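Phycocyanobilin lyase subunit alpha (Nostoc sp. PCC 7120, PDB 5N3U) probably serves, together with its partner subunit CpcF, as the lyase required for attaching the phycocyanobilin chromophore to the phycocyanin alpha subunit CpcA. Local coordinates at residues Asn13-Leu26 with Tyr36-Ala50. Residues are numbered along the deposited sequence; the frame is centred on the assembly and turned at random.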
loop_
_atom_site.group_PDB
_atom_site.type_symbol
_atom_site.label_atom_id
_atom_site.label_comp_id
_atom_site.label_asym_id
_atom_site.label_seq_id
_atom_site.Cartn_x
_atom_site.Cartn_y
_atom_site.Cartn_z
ATOM N N ASN A 13 7.900 1.765 -8.171
ATOM C CA ASN A 13 8.845 2.059 -7.021
ATOM C C ASN A 13 10.291 2.011 -7.497
ATOM O O ASN A 13 11.243 1.836 -6.676
ATOM C CB ASN A 13 8.656 1.141 -5.767
ATOM C CG ASN A 13 9.431 -0.213 -5.843
ATOM O OD1 ASN A 13 9.575 -0.799 -6.895
ATOM N ND2 ASN A 13 9.862 -0.708 -4.731
ATOM N N GLY A 14 10.473 2.112 -8.820
ATOM C CA GLY A 14 11.788 1.771 -9.370
ATOM C C GLY A 14 11.796 1.562 -10.855
ATOM O O GLY A 14 10.760 1.689 -11.462
ATOM N N PRO A 15 12.983 1.285 -11.436
ATOM C CA PRO A 15 13.018 0.995 -12.888
ATOM C C PRO A 15 11.954 -0.065 -13.245
ATOM O O PRO A 15 11.608 -0.929 -12.422
ATOM C CB PRO A 15 14.485 0.539 -13.155
ATOM C CG PRO A 15 15.153 0.408 -11.825
ATOM C CD PRO A 15 14.334 1.223 -10.832
ATOM N N GLN A 16 11.353 0.081 -14.411
ATOM C CA GLN A 16 10.313 -0.845 -14.824
ATOM C C GLN A 16 11.075 -2.044 -15.441
ATOM O O GLN A 16 11.906 -1.868 -16.331
ATOM C CB GLN A 16 9.320 -0.216 -15.799
ATOM C CG GLN A 16 7.892 -0.758 -15.563
ATOM C CD GLN A 16 7.090 0.061 -14.533
ATOM O OE1 GLN A 16 6.759 1.200 -14.803
ATOM N NE2 GLN A 16 6.775 -0.518 -13.364
ATOM N N LEU A 17 10.860 -3.226 -14.872
ATOM C CA LEU A 17 11.626 -4.397 -15.200
ATOM C C LEU A 17 10.739 -5.464 -15.725
ATOM O O LEU A 17 9.535 -5.457 -15.518
ATOM C CB LEU A 17 12.355 -4.929 -13.970
ATOM C CG LEU A 17 13.403 -4.001 -13.334
ATOM C CD1 LEU A 17 13.966 -4.683 -12.120
ATOM C CD2 LEU A 17 14.526 -3.582 -14.273
ATOM N N THR A 18 11.384 -6.402 -16.418
ATOM C CA THR A 18 10.798 -7.665 -16.805
ATOM C C THR A 18 11.758 -8.717 -16.194
ATOM O O THR A 18 12.928 -8.396 -15.867
ATOM C CB THR A 18 10.793 -7.783 -18.366
ATOM O OG1 THR A 18 12.148 -7.788 -18.826
ATOM C CG2 THR A 18 10.108 -6.583 -19.055
ATOM N N PRO A 19 11.342 -9.982 -16.186
ATOM C CA PRO A 19 12.269 -11.042 -15.769
ATOM C C PRO A 19 13.608 -11.027 -16.468
ATOM O O PRO A 19 14.672 -11.062 -15.841
ATOM C CB PRO A 19 11.500 -12.300 -16.147
ATOM C CG PRO A 19 10.052 -11.909 -15.939
ATOM C CD PRO A 19 9.997 -10.523 -16.521
ATOM N N GLU A 20 13.588 -10.862 -17.786
ATOM C CA GLU A 20 14.817 -10.909 -18.578
ATOM C C GLU A 20 15.658 -9.756 -18.196
ATOM O O GLU A 20 16.880 -9.858 -18.037
ATOM C CB GLU A 20 14.536 -10.912 -20.131
ATOM C CG GLU A 20 13.301 -11.766 -20.522
ATOM C CD GLU A 20 11.948 -11.143 -20.079
ATOM O OE1 GLU A 20 11.721 -9.951 -20.366
ATOM O OE2 GLU A 20 11.109 -11.806 -19.445
ATOM N N LEU A 21 15.017 -8.612 -18.025
ATOM C CA LEU A 21 15.799 -7.415 -17.714
ATOM C C LEU A 21 16.330 -7.436 -16.275
ATOM O O LEU A 21 17.470 -7.093 -16.019
ATOM C CB LEU A 21 14.932 -6.199 -17.945
ATOM C CG LEU A 21 15.604 -4.854 -18.031
ATOM C CD1 LEU A 21 16.929 -4.827 -18.786
ATOM C CD2 LEU A 21 14.532 -3.942 -18.636
ATOM N N ALA A 22 15.506 -7.938 -15.372
ATOM C CA ALA A 22 15.978 -8.116 -13.976
ATOM C C ALA A 22 17.145 -9.053 -13.942
ATOM O O ALA A 22 18.118 -8.801 -13.291
ATOM C CB ALA A 22 14.870 -8.739 -13.149
ATOM N N ILE A 23 17.029 -10.158 -14.666
ATOM C CA ILE A 23 18.137 -11.116 -14.690
ATOM C C ILE A 23 19.348 -10.499 -15.225
ATOM O O ILE A 23 20.397 -10.618 -14.583
ATOM C CB ILE A 23 17.829 -12.402 -15.439
ATOM C CG1 ILE A 23 16.749 -13.194 -14.698
ATOM C CG2 ILE A 23 19.064 -13.269 -15.510
ATOM C CD1 ILE A 23 15.980 -14.156 -15.545
ATOM N N ALA A 24 19.239 -9.775 -16.359
ATOM C CA ALA A 24 20.452 -9.060 -16.870
ATOM C C ALA A 24 21.072 -8.060 -15.902
ATOM O O ALA A 24 22.313 -7.965 -15.688
ATOM C CB ALA A 24 20.092 -8.348 -18.159
ATOM N N ASN A 25 20.191 -7.272 -15.305
ATOM C CA ASN A 25 20.624 -6.285 -14.349
ATOM C C ASN A 25 21.382 -6.872 -13.160
ATOM O O ASN A 25 22.130 -6.151 -12.518
ATOM C CB ASN A 25 19.421 -5.474 -13.863
ATOM C CG ASN A 25 18.890 -4.465 -14.912
ATOM O OD1 ASN A 25 19.576 -4.100 -15.847
ATOM N ND2 ASN A 25 17.703 -4.006 -14.711
ATOM N N LEU A 26 21.262 -8.162 -12.880
ATOM C CA LEU A 26 22.174 -8.770 -11.838
ATOM C C LEU A 26 23.669 -8.612 -12.096
ATOM O O LEU A 26 24.456 -8.624 -11.143
ATOM C CB LEU A 26 21.842 -10.238 -11.572
ATOM C CG LEU A 26 20.497 -10.391 -10.839
ATOM C CD1 LEU A 26 20.080 -11.838 -10.767
ATOM C CD2 LEU A 26 20.667 -9.894 -9.408
ATOM N N TYR A 36 18.457 -4.003 -6.471
ATOM C CA TYR A 36 17.062 -3.831 -6.722
ATOM C C TYR A 36 16.544 -5.008 -7.508
ATOM O O TYR A 36 15.506 -5.600 -7.205
ATOM C CB TYR A 36 16.831 -2.491 -7.444
ATOM C CG TYR A 36 15.363 -2.275 -7.658
ATOM C CD1 TYR A 36 14.758 -2.759 -8.771
ATOM C CD2 TYR A 36 14.594 -1.620 -6.703
ATOM C CE1 TYR A 36 13.440 -2.623 -8.987
ATOM C CE2 TYR A 36 13.235 -1.447 -6.886
ATOM C CZ TYR A 36 12.682 -1.947 -8.052
ATOM O OH TYR A 36 11.396 -1.829 -8.279
ATOM N N ALA A 37 17.310 -5.429 -8.493
ATOM C CA ALA A 37 16.854 -6.528 -9.332
ATOM C C ALA A 37 16.703 -7.835 -8.598
ATOM O O ALA A 37 15.777 -8.554 -8.817
ATOM C CB ALA A 37 17.823 -6.697 -10.508
ATOM N N ALA A 38 17.632 -8.183 -7.753
ATOM C CA ALA A 38 17.483 -9.313 -6.863
ATOM C C ALA A 38 16.267 -9.227 -5.967
ATOM O O ALA A 38 15.528 -10.222 -5.895
ATOM C CB ALA A 38 18.703 -9.475 -5.991
ATOM N N TRP A 39 15.979 -8.062 -5.339
ATOM C CA TRP A 39 14.703 -7.915 -4.632
ATOM C C TRP A 39 13.503 -8.124 -5.545
ATOM O O TRP A 39 12.566 -8.830 -5.220
ATOM C CB TRP A 39 14.661 -6.474 -3.962
ATOM C CG TRP A 39 13.347 -6.159 -3.411
ATOM C CD1 TRP A 39 12.902 -6.436 -2.173
ATOM C CD2 TRP A 39 12.304 -5.487 -4.062
ATOM N NE1 TRP A 39 11.624 -6.089 -2.052
ATOM C CE2 TRP A 39 11.208 -5.486 -3.175
ATOM C CE3 TRP A 39 12.160 -4.947 -5.325
ATOM C CZ2 TRP A 39 9.988 -4.899 -3.478
ATOM C CZ3 TRP A 39 10.923 -4.355 -5.655
ATOM C CH2 TRP A 39 9.847 -4.363 -4.731
ATOM N N TRP A 40 13.541 -7.527 -6.756
ATOM C CA TRP A 40 12.428 -7.628 -7.668
ATOM C C TRP A 40 12.117 -9.064 -8.057
ATOM O O TRP A 40 10.941 -9.479 -8.144
ATOM C CB TRP A 40 12.697 -6.782 -8.886
ATOM C CG TRP A 40 11.571 -6.559 -9.816
ATOM C CD1 TRP A 40 10.741 -5.484 -9.894
ATOM C CD2 TRP A 40 11.233 -7.393 -10.934
ATOM N NE1 TRP A 40 9.840 -5.631 -10.948
ATOM C CE2 TRP A 40 10.117 -6.811 -11.581
ATOM C CE3 TRP A 40 11.725 -8.602 -11.403
ATOM C CZ2 TRP A 40 9.518 -7.385 -12.715
ATOM C CZ3 TRP A 40 11.100 -9.197 -12.535
ATOM C CH2 TRP A 40 10.019 -8.563 -13.175
ATOM N N LEU A 41 13.152 -9.833 -8.298
ATOM C CA LEU A 41 12.943 -11.241 -8.725
ATOM C C LEU A 41 12.235 -12.052 -7.647
ATOM O O LEU A 41 11.391 -12.839 -7.954
ATOM C CB LEU A 41 14.276 -11.861 -9.069
ATOM C CG LEU A 41 14.937 -11.379 -10.375
ATOM C CD1 LEU A 41 16.358 -11.837 -10.469
ATOM C CD2 LEU A 41 14.114 -11.864 -11.538
ATOM N N GLY A 42 12.522 -11.760 -6.385
ATOM C CA GLY A 42 11.821 -12.432 -5.250
ATOM C C GLY A 42 10.476 -11.909 -5.030
ATOM O O GLY A 42 9.538 -12.692 -4.817
ATOM N N LYS A 43 10.312 -10.600 -5.135
ATOM C CA LYS A 43 9.025 -10.010 -4.918
ATOM C C LYS A 43 8.006 -10.515 -5.937
ATOM O O LYS A 43 6.874 -10.811 -5.606
ATOM C CB LYS A 43 9.211 -8.517 -5.035
ATOM C CG LYS A 43 7.918 -7.685 -5.058
ATOM C CD LYS A 43 7.074 -7.858 -3.828
ATOM C CE LYS A 43 5.954 -6.834 -4.005
ATOM N NZ LYS A 43 5.199 -6.723 -2.769
ATOM N N TYR A 44 8.406 -10.592 -7.202
ATOM C CA TYR A 44 7.533 -11.047 -8.280
ATOM C C TYR A 44 7.633 -12.540 -8.480
ATOM O O TYR A 44 7.009 -13.088 -9.399
ATOM C CB TYR A 44 7.832 -10.244 -9.581
ATOM C CG TYR A 44 7.413 -8.824 -9.378
ATOM C CD1 TYR A 44 8.255 -7.930 -8.749
ATOM C CD2 TYR A 44 6.161 -8.389 -9.769
ATOM C CE1 TYR A 44 7.887 -6.620 -8.496
ATOM C CE2 TYR A 44 5.753 -7.080 -9.489
ATOM C CZ TYR A 44 6.616 -6.214 -8.815
ATOM O OH TYR A 44 6.288 -4.893 -8.484
ATOM N N ARG A 45 8.358 -13.235 -7.624
ATOM C CA ARG A 45 8.356 -14.730 -7.618
ATOM C C ARG A 45 8.625 -15.292 -9.054
ATOM O O ARG A 45 7.873 -16.076 -9.572
ATOM C CB ARG A 45 7.090 -15.285 -7.046
ATOM C CG ARG A 45 7.005 -14.993 -5.555
ATOM C CD ARG A 45 6.107 -15.996 -4.885
ATOM N NE ARG A 45 5.852 -15.535 -3.526
ATOM C CZ ARG A 45 6.235 -16.133 -2.399
ATOM N NH1 ARG A 45 6.931 -17.284 -2.385
ATOM N NH2 ARG A 45 5.911 -15.555 -1.254
ATOM N N VAL A 46 9.698 -14.812 -9.652
ATOM C CA VAL A 46 10.083 -15.131 -10.998
ATOM C C VAL A 46 10.865 -16.387 -10.862
ATOM O O VAL A 46 12.085 -16.367 -10.616
ATOM C CB VAL A 46 10.957 -14.037 -11.538
ATOM C CG1 VAL A 46 11.490 -14.361 -12.924
ATOM C CG2 VAL A 46 10.170 -12.726 -11.596
ATOM N N LYS A 47 10.156 -17.488 -11.008
ATOM C CA LYS A 47 10.728 -18.820 -10.802
ATOM C C LYS A 47 11.462 -19.468 -12.007
ATOM O O LYS A 47 11.993 -20.527 -11.856
ATOM C CB LYS A 47 9.638 -19.783 -10.363
ATOM C CG LYS A 47 8.771 -19.241 -9.284
ATOM C CD LYS A 47 7.786 -20.284 -8.833
ATOM C CE LYS A 47 7.625 -20.155 -7.339
ATOM N NZ LYS A 47 6.283 -20.574 -6.895
ATOM N N GLU A 48 11.492 -18.834 -13.170
ATOM C CA GLU A 48 12.343 -19.280 -14.296
ATOM C C GLU A 48 13.701 -19.767 -13.876
ATOM O O GLU A 48 14.415 -19.128 -13.056
ATOM C CB GLU A 48 12.654 -18.100 -15.177
ATOM C CG GLU A 48 11.587 -17.801 -16.198
ATOM C CD GLU A 48 11.782 -16.427 -16.796
ATOM O OE1 GLU A 48 10.769 -15.719 -17.008
ATOM O OE2 GLU A 48 12.957 -16.063 -17.004
ATOM N N SER A 49 14.150 -20.829 -14.507
ATOM C CA SER A 49 15.419 -21.389 -14.122
ATOM C C SER A 49 16.546 -20.416 -14.260
ATOM O O SER A 49 17.499 -20.504 -13.475
ATOM C CB SER A 49 15.712 -22.709 -14.878
ATOM O OG SER A 49 15.789 -22.392 -16.269
ATOM N N ALA A 50 16.543 -19.497 -15.234
ATOM C CA ALA A 50 17.701 -18.642 -15.381
ATOM C C ALA A 50 17.720 -17.601 -14.218
ATOM O O ALA A 50 18.783 -17.153 -13.830
ATOM C CB ALA A 50 17.765 -17.919 -16.718
#
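Helix 19-25 runs against the 36-43 part of helix 31-43 at 142° between their N-to-C directions, the axes 8.5 Å apart, and Ala22 meets Ala37 where the backbones come nearest. The two helices form an antiparallel hairpin near the N-terminal end of the alpha-solenoid, whose HEAT-like repeats include residues 36-50. Small residues permit the close approach: Ala37 CB lies 3.5 Å from Ala22 O, while Ala22 CB rests 3.6 Å from both Trp40 CE3 and Leu41 CD2. Leu26 extends the apolar core, its CD1 touching Leu41 CD1 and its CD2 reaching Ala38.

Trp40, broad enough to span helix and loop, has CG anti to its backbone N (chi1 -169°), which turns the indole against Leu17, Thr18 and Pro19. Leu17 covers one face, with CD1 4.0 Å from the centroid of the five-membered ring in a CH-pi contact; Tyr44 lies on the opposite face. Pro19 suits the helix's first turn, where a backbone N-H would find no carbonyl of an earlier turn; its CB meets Val46 CG1, and Thr18 OG1 caps that turn by accepting from Leu21 N.

Near lyase subunit beta, a separate chain whose Thr104 packs on Asn13 and Trp39, Tyr36 OH donates to Asn13 OD1 at 2.5 Å, the hydroxyl lying 30° out of the amide carbonyl plane.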